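PDB 6SER: START domain-containing protein 10 from Homo sapiens, which transfers phosphatidylcholine and phosphatidylethanolamine between membranes, preferring species with a palmitoyl or stearoyl chain at sn-1 and an unsaturated acyl chain at sn-2. Local coordinates for residues Trp225-Lys228 and His229-Phe233; Trp236-Pro239 and Glu240-Pro243; Asp26-Asp29 and Phe30-Arg34. All coordinates share one frame; numbering follows the deposited sequence.

Contact 1. Residues Trp225-Lys228 and His229-Phe233. With PO4 (phosphate ion), chain B.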
loop_
_atom_site.group_PDB
_atom_site.type_symbol
_atom_site.label_atom_id
_atom_site.label_comp_id
_atom_site.label_asym_id
_atom_site.label_seq_id
_atom_site.Cartn_x
_atom_site.Cartn_y
_atom_site.Cartn_z
ATOM N N TRP A 225 -16.756 -3.867 -13.933
ATOM C CA TRP A 225 -16.464 -5.095 -13.201
ATOM C C TRP A 225 -17.240 -5.151 -11.888
ATOM O O TRP A 225 -17.826 -6.184 -11.540
ATOM C CB TRP A 225 -14.959 -5.205 -12.944
ATOM C CG TRP A 225 -14.574 -6.479 -12.270
ATOM C CD1 TRP A 225 -14.187 -7.644 -12.871
ATOM C CD2 TRP A 225 -14.542 -6.723 -10.862
ATOM N NE1 TRP A 225 -13.912 -8.597 -11.925
ATOM C CE2 TRP A 225 -14.121 -8.058 -10.681
ATOM C CE3 TRP A 225 -14.823 -5.941 -9.735
ATOM C CZ2 TRP A 225 -13.979 -8.635 -9.415
ATOM C CZ3 TRP A 225 -14.675 -6.513 -8.474
ATOM C CH2 TRP A 225 -14.261 -7.849 -8.326
ATOM N N LYS A 226 -17.252 -4.044 -11.142
ATOM C CA LYS A 226 -17.889 -4.046 -9.828
ATOM C C LYS A 226 -19.403 -4.193 -9.945
ATOM O O LYS A 226 -20.044 -4.747 -9.046
ATOM C CB LYS A 226 -17.503 -2.764 -9.075
ATOM C CG LYS A 226 -17.990 -2.669 -7.627
ATOM C CD LYS A 226 -17.692 -3.939 -6.825
ATOM C CE LYS A 226 -17.992 -3.717 -5.345
ATOM N NZ LYS A 226 -18.052 -4.995 -4.601
ATOM N N GLN A 227 -19.982 -3.708 -11.051
ATOM C CA GLN A 227 -21.399 -3.920 -11.324
ATOM C C GLN A 227 -21.736 -5.403 -11.460
ATOM O O GLN A 227 -22.854 -5.813 -11.146
ATOM C CB GLN A 227 -21.793 -3.167 -12.594
ATOM C CG GLN A 227 -23.229 -3.369 -13.008
ATOM C CD GLN A 227 -24.189 -2.920 -11.935
ATOM O OE1 GLN A 227 -24.031 -1.839 -11.364
ATOM N NE2 GLN A 227 -25.184 -3.756 -11.637
ATOM N N LYS A 228 -20.791 -6.223 -11.915
ATOM C CA LYS A 228 -21.020 -7.659 -12.009
ATOM C C LYS A 228 -20.648 -8.417 -10.739
ATOM O O LYS A 228 -20.800 -9.643 -10.708
ATOM C CB LYS A 228 -20.235 -8.256 -13.183
ATOM C CG LYS A 228 -20.576 -7.682 -14.549
ATOM C CD LYS A 228 -19.685 -8.283 -15.630
ATOM C CE LYS A 228 -19.867 -7.552 -16.950
ATOM N NZ LYS A 228 -18.887 -8.005 -17.976
ATOM N N HIS A 229 -20.176 -7.735 -9.692
ATOM C CA HIS A 229 -19.641 -8.405 -8.501
ATOM C C HIS A 229 -20.136 -7.719 -7.225
ATOM O O HIS A 229 -19.365 -7.177 -6.434
ATOM C CB HIS A 229 -18.115 -8.445 -8.535
ATOM C CG HIS A 229 -17.558 -9.232 -9.678
ATOM N ND1 HIS A 229 -17.377 -8.695 -10.935
ATOM C CD2 HIS A 229 -17.149 -10.522 -9.756
ATOM C CE1 HIS A 229 -16.875 -9.617 -11.737
ATOM N NE2 HIS A 229 -16.727 -10.735 -11.047
ATOM N N LEU A 230 -21.449 -7.779 -7.005
ATOM C CA LEU A 230 -22.117 -7.181 -5.855
ATOM C C LEU A 230 -21.771 -5.698 -5.771
ATOM O O LEU A 230 -21.033 -5.281 -4.871
ATOM C CB LEU A 230 -21.744 -7.907 -4.551
ATOM C CG LEU A 230 -22.073 -9.413 -4.522
ATOM C CD1 LEU A 230 -21.728 -10.124 -3.202
ATOM C CD2 LEU A 230 -23.525 -9.676 -4.887
ATOM N N PRO A 231 -22.299 -4.875 -6.678
ATOM C CA PRO A 231 -21.979 -3.440 -6.655
ATOM C C PRO A 231 -22.265 -2.741 -5.344
ATOM O O PRO A 231 -21.579 -1.755 -5.041
ATOM C CB PRO A 231 -22.848 -2.882 -7.795
ATOM C CG PRO A 231 -23.866 -3.896 -8.055
ATOM C CD PRO A 231 -23.180 -5.201 -7.806
ATOM N N HIS A 232 -23.249 -3.210 -4.567
ATOM C CA HIS A 232 -23.620 -2.569 -3.307
ATOM C C HIS A 232 -22.687 -2.939 -2.165
ATOM O O HIS A 232 -22.697 -2.264 -1.132
ATOM C CB HIS A 232 -25.050 -2.960 -2.890
ATOM C CG HIS A 232 -26.075 -2.807 -3.977
ATOM N ND1 HIS A 232 -27.249 -3.538 -4.008
ATOM C CD2 HIS A 232 -26.107 -2.003 -5.069
ATOM C CE1 HIS A 232 -27.951 -3.198 -5.076
ATOM N NE2 HIS A 232 -27.280 -2.269 -5.737
ATOM N N PHE A 233 -21.890 -3.991 -2.325
ATOM C CA PHE A 233 -21.034 -4.502 -1.253
ATOM C C PHE A 233 -19.688 -3.788 -1.282
ATOM O O PHE A 233 -18.795 -4.150 -2.049
ATOM C CB PHE A 233 -20.861 -6.008 -1.392
ATOM C CG PHE A 233 -20.167 -6.659 -0.238
ATOM C CD1 PHE A 233 -19.249 -7.673 -0.461
ATOM C CD2 PHE A 233 -20.435 -6.268 1.064
ATOM C CE1 PHE A 233 -18.607 -8.284 0.593
ATOM C CE2 PHE A 233 -19.805 -6.884 2.126
ATOM C CZ PHE A 233 -18.883 -7.892 1.891
HETATM P P PO4 B . -14.447 -12.338 -13.152
HETATM O O1 PO4 B . -13.680 -11.646 -12.172
HETATM O O2 PO4 B . -13.754 -13.466 -13.592
HETATM O O3 PO4 B . -14.674 -11.472 -14.223
HETATM O O4 PO4 B . -15.689 -12.764 -12.599
#
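A chi1 of -176° turns the Trp225 indole away from its own backbone N and alongside its carbonyl carbon, and a chi1 of -63° places the His229 ring beside the backbone N, so that indole and imidazole meet face to face at the C-terminal end of helix 197-227, the long last helix of the START domain. They form an offset stack: the five-membered ring of Trp225 and the His229 ring have centroids 3.8 Å apart. CB of His229 adds a CH-pi contact over the six-membered ring. The imidazole is fixed at two points of its edge. Its ND1 gives an almost straight hydrogen bond of 2.6 Å to the carbonyl O of Trp225, which lies in the ring plane, and its NE2 donates to O4 of a phosphate ion at 2.8 Å. NE1 of Trp225 meets O1 of the same phosphate at 3.1 Å, so the stacked pair holds the ion, probably taken up from the crystallisation liquor, with one N-H from each ring. Tyr91 of helix 89-95 also meets the Trp225 ring, inclined to it.

Lys226 is bent at chi2 (48°), which brings its end to the chain that leaves the helix. His229 N donates to Lys226 O from above the carbonyl plane, an i to i+3 bond at the helix end. The ring of Pro231 rests against the carbonyls of Lys226 and Gln227. Buried NZ of Lys226 is gripped by three carbonyl oxygens: Phe233 O at 2.8 Å, Leu230 O at 3.0 Å and His229 O at 3.1 Å.

Contact 2. Residues Trp236-Pro239 and Glu240-Pro243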
loop_
_atom_site.group_PDB
_atom_site.type_symbol
_atom_site.label_atom_id
_atom_site.label_comp_id
_atom_site.label_asym_id
_atom_site.label_seq_id
_atom_site.Cartn_x
_atom_site.Cartn_y
_atom_site.Cartn_z
ATOM N N TRP A 236 -15.621 -1.002 2.866
ATOM C CA TRP A 236 -14.743 0.119 3.203
ATOM C C TRP A 236 -15.511 1.431 3.288
ATOM O O TRP A 236 -15.062 2.365 3.964
ATOM C CB TRP A 236 -13.603 0.238 2.190
ATOM C CG TRP A 236 -14.038 0.249 0.749
ATOM C CD1 TRP A 236 -14.251 1.353 -0.040
ATOM C CD2 TRP A 236 -14.281 -0.892 -0.086
ATOM N NE1 TRP A 236 -14.618 0.965 -1.308
ATOM C CE2 TRP A 236 -14.647 -0.406 -1.362
ATOM C CE3 TRP A 236 -14.239 -2.274 0.122
ATOM C CZ2 TRP A 236 -14.952 -1.253 -2.423
ATOM C CZ3 TRP A 236 -14.554 -3.116 -0.934
ATOM C CH2 TRP A 236 -14.905 -2.601 -2.189
ATOM N N LEU A 237 -16.659 1.518 2.613
ATOM C CA LEU A 237 -17.555 2.664 2.739
ATOM C C LEU A 237 -18.631 2.445 3.794
ATOM O O LEU A 237 -19.102 3.413 4.396
ATOM C CB LEU A 237 -18.230 2.960 1.392
ATOM C CG LEU A 237 -17.304 3.174 0.199
ATOM C CD1 LEU A 237 -18.093 3.507 -1.070
ATOM C CD2 LEU A 237 -16.298 4.276 0.528
ATOM N N HIS A 238 -19.030 1.193 4.033
ATOM C CA HIS A 238 -20.110 0.863 4.965
ATOM C C HIS A 238 -19.588 -0.188 5.930
ATOM O O HIS A 238 -19.667 -1.393 5.657
ATOM C CB HIS A 238 -21.349 0.379 4.218
ATOM C CG HIS A 238 -21.758 1.286 3.103
ATOM N ND1 HIS A 238 -22.325 2.522 3.324
ATOM C CD2 HIS A 238 -21.654 1.153 1.759
ATOM C CE1 HIS A 238 -22.566 3.105 2.164
ATOM N NE2 HIS A 238 -22.171 2.295 1.198
ATOM N N PRO A 239 -19.042 0.231 7.068
ATOM C CA PRO A 239 -18.358 -0.733 7.944
ATOM C C PRO A 239 -19.289 -1.745 8.582
ATOM O O PRO A 239 -18.809 -2.783 9.055
ATOM C CB PRO A 239 -17.676 0.157 8.994
ATOM C CG PRO A 239 -18.398 1.474 8.925
ATOM C CD PRO A 239 -18.899 1.624 7.529
ATOM N N GLU A 240 -20.602 -1.496 8.591
ATOM C CA GLU A 240 -21.539 -2.507 9.065
ATOM C C GLU A 240 -21.638 -3.700 8.119
ATOM O O GLU A 240 -22.263 -4.704 8.475
ATOM C CB GLU A 240 -22.929 -1.885 9.294
ATOM C CG GLU A 240 -23.693 -1.445 8.037
ATOM C CD GLU A 240 -23.190 -0.130 7.454
ATOM O OE1 GLU A 240 -22.312 0.517 8.068
ATOM O OE2 GLU A 240 -23.679 0.256 6.373
ATOM N N GLN A 241 -21.028 -3.629 6.938
ATOM C CA GLN A 241 -21.003 -4.764 6.028
ATOM C C GLN A 241 -19.787 -5.669 6.222
ATOM O O GLN A 241 -19.693 -6.699 5.546
ATOM C CB GLN A 241 -21.041 -4.281 4.574
ATOM C CG GLN A 241 -22.286 -3.494 4.169
ATOM C CD GLN A 241 -22.161 -2.935 2.762
ATOM O OE1 GLN A 241 -21.093 -3.000 2.152
ATOM N NE2 GLN A 241 -23.248 -2.388 2.238
ATOM N N SER A 242 -18.867 -5.331 7.121
ATOM C CA SER A 242 -17.621 -6.104 7.247
ATOM C C SER A 242 -17.866 -7.501 7.803
ATOM O O SER A 242 -18.445 -7.635 8.889
ATOM C CB SER A 242 -16.626 -5.388 8.144
ATOM O OG SER A 242 -15.542 -6.253 8.436
ATOM N N PRO A 243 -17.414 -8.556 7.128
ATOM C CA PRO A 243 -17.617 -9.914 7.643
ATOM C C PRO A 243 -16.470 -10.402 8.505
ATOM O O PRO A 243 -16.341 -11.608 8.750
ATOM C CB PRO A 243 -17.729 -10.746 6.365
ATOM C CG PRO A 243 -16.851 -10.040 5.400
ATOM C CD PRO A 243 -16.896 -8.564 5.748
#
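His238 and Gln241 lie side by side and point the same way, the imidazole and amide planes turned 52° from each other. CB of His238 is the point of contact, 3.7 Å from CD of Gln241, while NE2 of the amide comes obliquely towards CD2 of the ring at 3.9 Å. Glu240 also runs alongside His238, its carboxylate plane 65° from the ring. Here too the touch is made at CB of His238, which OE2 of Glu240 approaches to 3.2 Å; ND1 of His238 stays 4.0 Å from that oxygen, so the two groups are near without touching, and an attraction would require a protonated imidazole. The Glu240 chain folds back over the preceding peptide because CG sits between the backbone N and the carbonyl carbon (chi1 69°) and the chain bends again at chi2. This sets OE1 of Glu240 against the Pro239 ring, 3.6 Å from CD.

The backbone that carries these side chains is a short 3-10 turn in the loop after helix 197-227 of the helix-grip START fold. Two successive i to i+3 hydrogen bonds make it: Gln241 N to His238 O at 2.9 Å, and Ser242 N to Pro239 O at 3.2 Å. Both donors stand above the plane of the carbonyl they reach.

Gln241 is extended beyond CG, and its amide ties the turn to the chain before it: OE1 accepts from Lys234 N, and NE2 makes a weak bond to His232 O. Trp236, just before, stacks on His87 of helix 79-87. OG of Ser242 accepts a hydrogen bond from Leu244 N.

Contact 3. Residues Asp26-Asp29 and Phe30-Arg34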
loop_
_atom_site.group_PDB
_atom_site.type_symbol
_atom_site.label_atom_id
_atom_site.label_comp_id
_atom_site.label_asym_id
_atom_site.label_seq_id
_atom_site.Cartn_x
_atom_site.Cartn_y
_atom_site.Cartn_z
ATOM N N ASP A 26 -2.823 7.068 14.567
ATOM C CA ASP A 26 -3.605 8.153 15.127
ATOM C C ASP A 26 -3.655 9.305 14.132
ATOM O O ASP A 26 -3.181 9.206 12.999
ATOM C CB ASP A 26 -3.052 8.582 16.486
ATOM C CG ASP A 26 -1.664 9.183 16.404
ATOM O OD1 ASP A 26 -1.066 9.220 15.311
ATOM O OD2 ASP A 26 -1.166 9.623 17.457
ATOM N N ASP A 27 -4.235 10.420 14.568
ATOM C CA ASP A 27 -4.471 11.533 13.658
ATOM C C ASP A 27 -3.165 12.134 13.158
ATOM O O ASP A 27 -3.077 12.580 12.009
ATOM C CB ASP A 27 -5.314 12.594 14.351
ATOM C CG ASP A 27 -6.318 13.218 13.425
ATOM O OD1 ASP A 27 -7.502 12.835 13.500
ATOM O OD2 ASP A 27 -5.920 14.076 12.608
ATOM N N GLN A 28 -2.137 12.156 14.005
ATOM C CA GLN A 28 -0.855 12.711 13.588
ATOM C C GLN A 28 -0.174 11.828 12.547
ATOM O O GLN A 28 0.517 12.344 11.661
ATOM C CB GLN A 28 0.039 12.913 14.816
ATOM C CG GLN A 28 1.481 13.315 14.535
ATOM C CD GLN A 28 1.617 14.698 13.925
ATOM O OE1 GLN A 28 0.701 15.521 13.989
ATOM N NE2 GLN A 28 2.774 14.962 13.327
ATOM N N ASP A 29 -0.369 10.505 12.619
ATOM C CA ASP A 29 0.265 9.612 11.650
ATOM C C ASP A 29 -0.271 9.853 10.245
ATOM O O ASP A 29 0.492 9.862 9.273
ATOM C CB ASP A 29 0.070 8.148 12.049
ATOM C CG ASP A 29 0.884 7.757 13.274
ATOM O OD1 ASP A 29 0.326 7.119 14.187
ATOM O OD2 ASP A 29 2.086 8.086 13.328
ATOM N N PHE A 30 -1.544 10.159 10.144
ATOM C CA PHE A 30 -2.174 10.468 8.849
ATOM C C PHE A 30 -1.621 11.796 8.340
ATOM O O PHE A 30 -1.367 11.954 7.200
ATOM C CB PHE A 30 -3.690 10.491 8.978
ATOM C CG PHE A 30 -4.320 9.132 8.955
ATOM C CD1 PHE A 30 -4.429 8.431 7.792
ATOM C CD2 PHE A 30 -4.807 8.553 10.095
ATOM C CE1 PHE A 30 -5.026 7.190 7.762
ATOM C CE2 PHE A 30 -5.378 7.302 10.075
ATOM C CZ PHE A 30 -5.500 6.626 8.901
ATOM N N ARG A 31 -1.409 12.735 9.240
ATOM C CA ARG A 31 -0.891 14.067 8.872
ATOM C C ARG A 31 0.555 13.946 8.395
ATOM O O ARG A 31 0.886 14.440 7.373
ATOM C CB ARG A 31 -1.064 15.035 10.039
ATOM C CG ARG A 31 -2.467 15.605 10.110
ATOM C CD ARG A 31 -2.626 16.881 10.885
ATOM N NE ARG A 31 -2.024 16.610 12.160
ATOM C CZ ARG A 31 -2.679 16.538 13.292
ATOM N NH1 ARG A 31 -3.976 16.772 13.319
ATOM N NH2 ARG A 31 -2.028 16.212 14.383
ATOM N N SER A 32 1.358 13.205 9.119
ATOM C CA SER A 32 2.767 13.036 8.752
ATOM C C SER A 32 2.835 12.392 7.389
ATOM O O SER A 32 3.652 12.784 6.652
ATOM C CB SER A 32 3.467 12.191 9.730
ATOM O OG SER A 32 3.927 12.951 10.793
ATOM N N PHE A 33 2.038 11.369 7.166
ATOM C CA PHE A 33 2.008 10.677 5.872
ATOM C C PHE A 33 1.621 11.639 4.765
ATOM O O PHE A 33 2.283 11.694 3.845
ATOM C CB PHE A 33 1.158 9.421 5.934
ATOM C CG PHE A 33 1.146 8.686 4.641
ATOM C CD1 PHE A 33 2.058 7.707 4.364
ATOM C CD2 PHE A 33 0.280 9.054 3.666
ATOM C CE1 PHE A 33 2.047 7.075 3.144
ATOM C CE2 PHE A 33 0.268 8.424 2.450
ATOM C CZ PHE A 33 1.157 7.443 2.192
ATOM N N ARG A 34 0.570 12.388 4.909
ATOM C CA ARG A 34 0.220 13.317 3.838
ATOM C C ARG A 34 1.321 14.349 3.638
ATOM O O ARG A 34 1.719 14.645 2.504
ATOM C CB ARG A 34 -1.104 14.020 4.134
ATOM C CG ARG A 34 -1.387 15.141 3.145
ATOM C CD ARG A 34 -2.824 15.648 3.209
ATOM N NE ARG A 34 -2.959 16.820 4.063
ATOM C CZ ARG A 34 -3.554 16.817 5.251
ATOM N NH1 ARG A 34 -4.083 15.700 5.728
ATOM N NH2 ARG A 34 -3.626 17.935 5.960
#
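Arg31 turns back along the first turn of helix 27-38 to meet Asp27 and Gln28, in a START-domain helix opened by a capping box. Its CB lies 3.5 Å from Gln28 O, and CG passes Asp27 O at 3.6 Å. A bend at chi3 (-52°) then swings the guanidinium across Gln28, with Asp27 O over one of its faces. NE makes a weak bond to OE1 of Gln28, whereas NH2 donates to that oxygen at 2.8 Å, nearly straight and in the plane of both groups. On the other branch, NH1 of Arg31 faces OD2 of Asp27 at 3.4 Å; the carboxylate oxygen lies well out of the guanidinium plane, so this salt bridge rests on charge alone.

Phe30 and Phe33 turn to the curved sheet, Phe30 against Ile144, Met146, Ser135 and Leu137, Phe33 against Met146 and Gln168. CD2 of Phe30 also touches Asp26 O at 3.4 Å. In the capping box at the helix start the bonds are reciprocal: Asp29 N reaches OD1 of Asp26 at 3.1 Å, and Asp26 N reaches the anti side of OD1 of Asp29 at 3.2 Å.

In the fold
Contact 3 comes first along the chain, on the N-terminal helix 27-38, which packs on strands 127-139, 142-151 and 161-175 of the curved sheet. Contacts 1 and 2 follow in series much later, at the end of helix 197-227 and in the loop beyond it. Their centres are 14 Å apart and they touch, CE2 of Phe233 lying 3.4 Å from Gln241 O. Contact 3 stands away from both, its centre 32 Å from that of contact 1 and 23 Å from that of contact 2. Contacts 1 and 2 thus lie where the chain leaves helix 197-227, next to helices 89-95 and 79-87 respectively, while contact 3 belongs to the helix on the sheet.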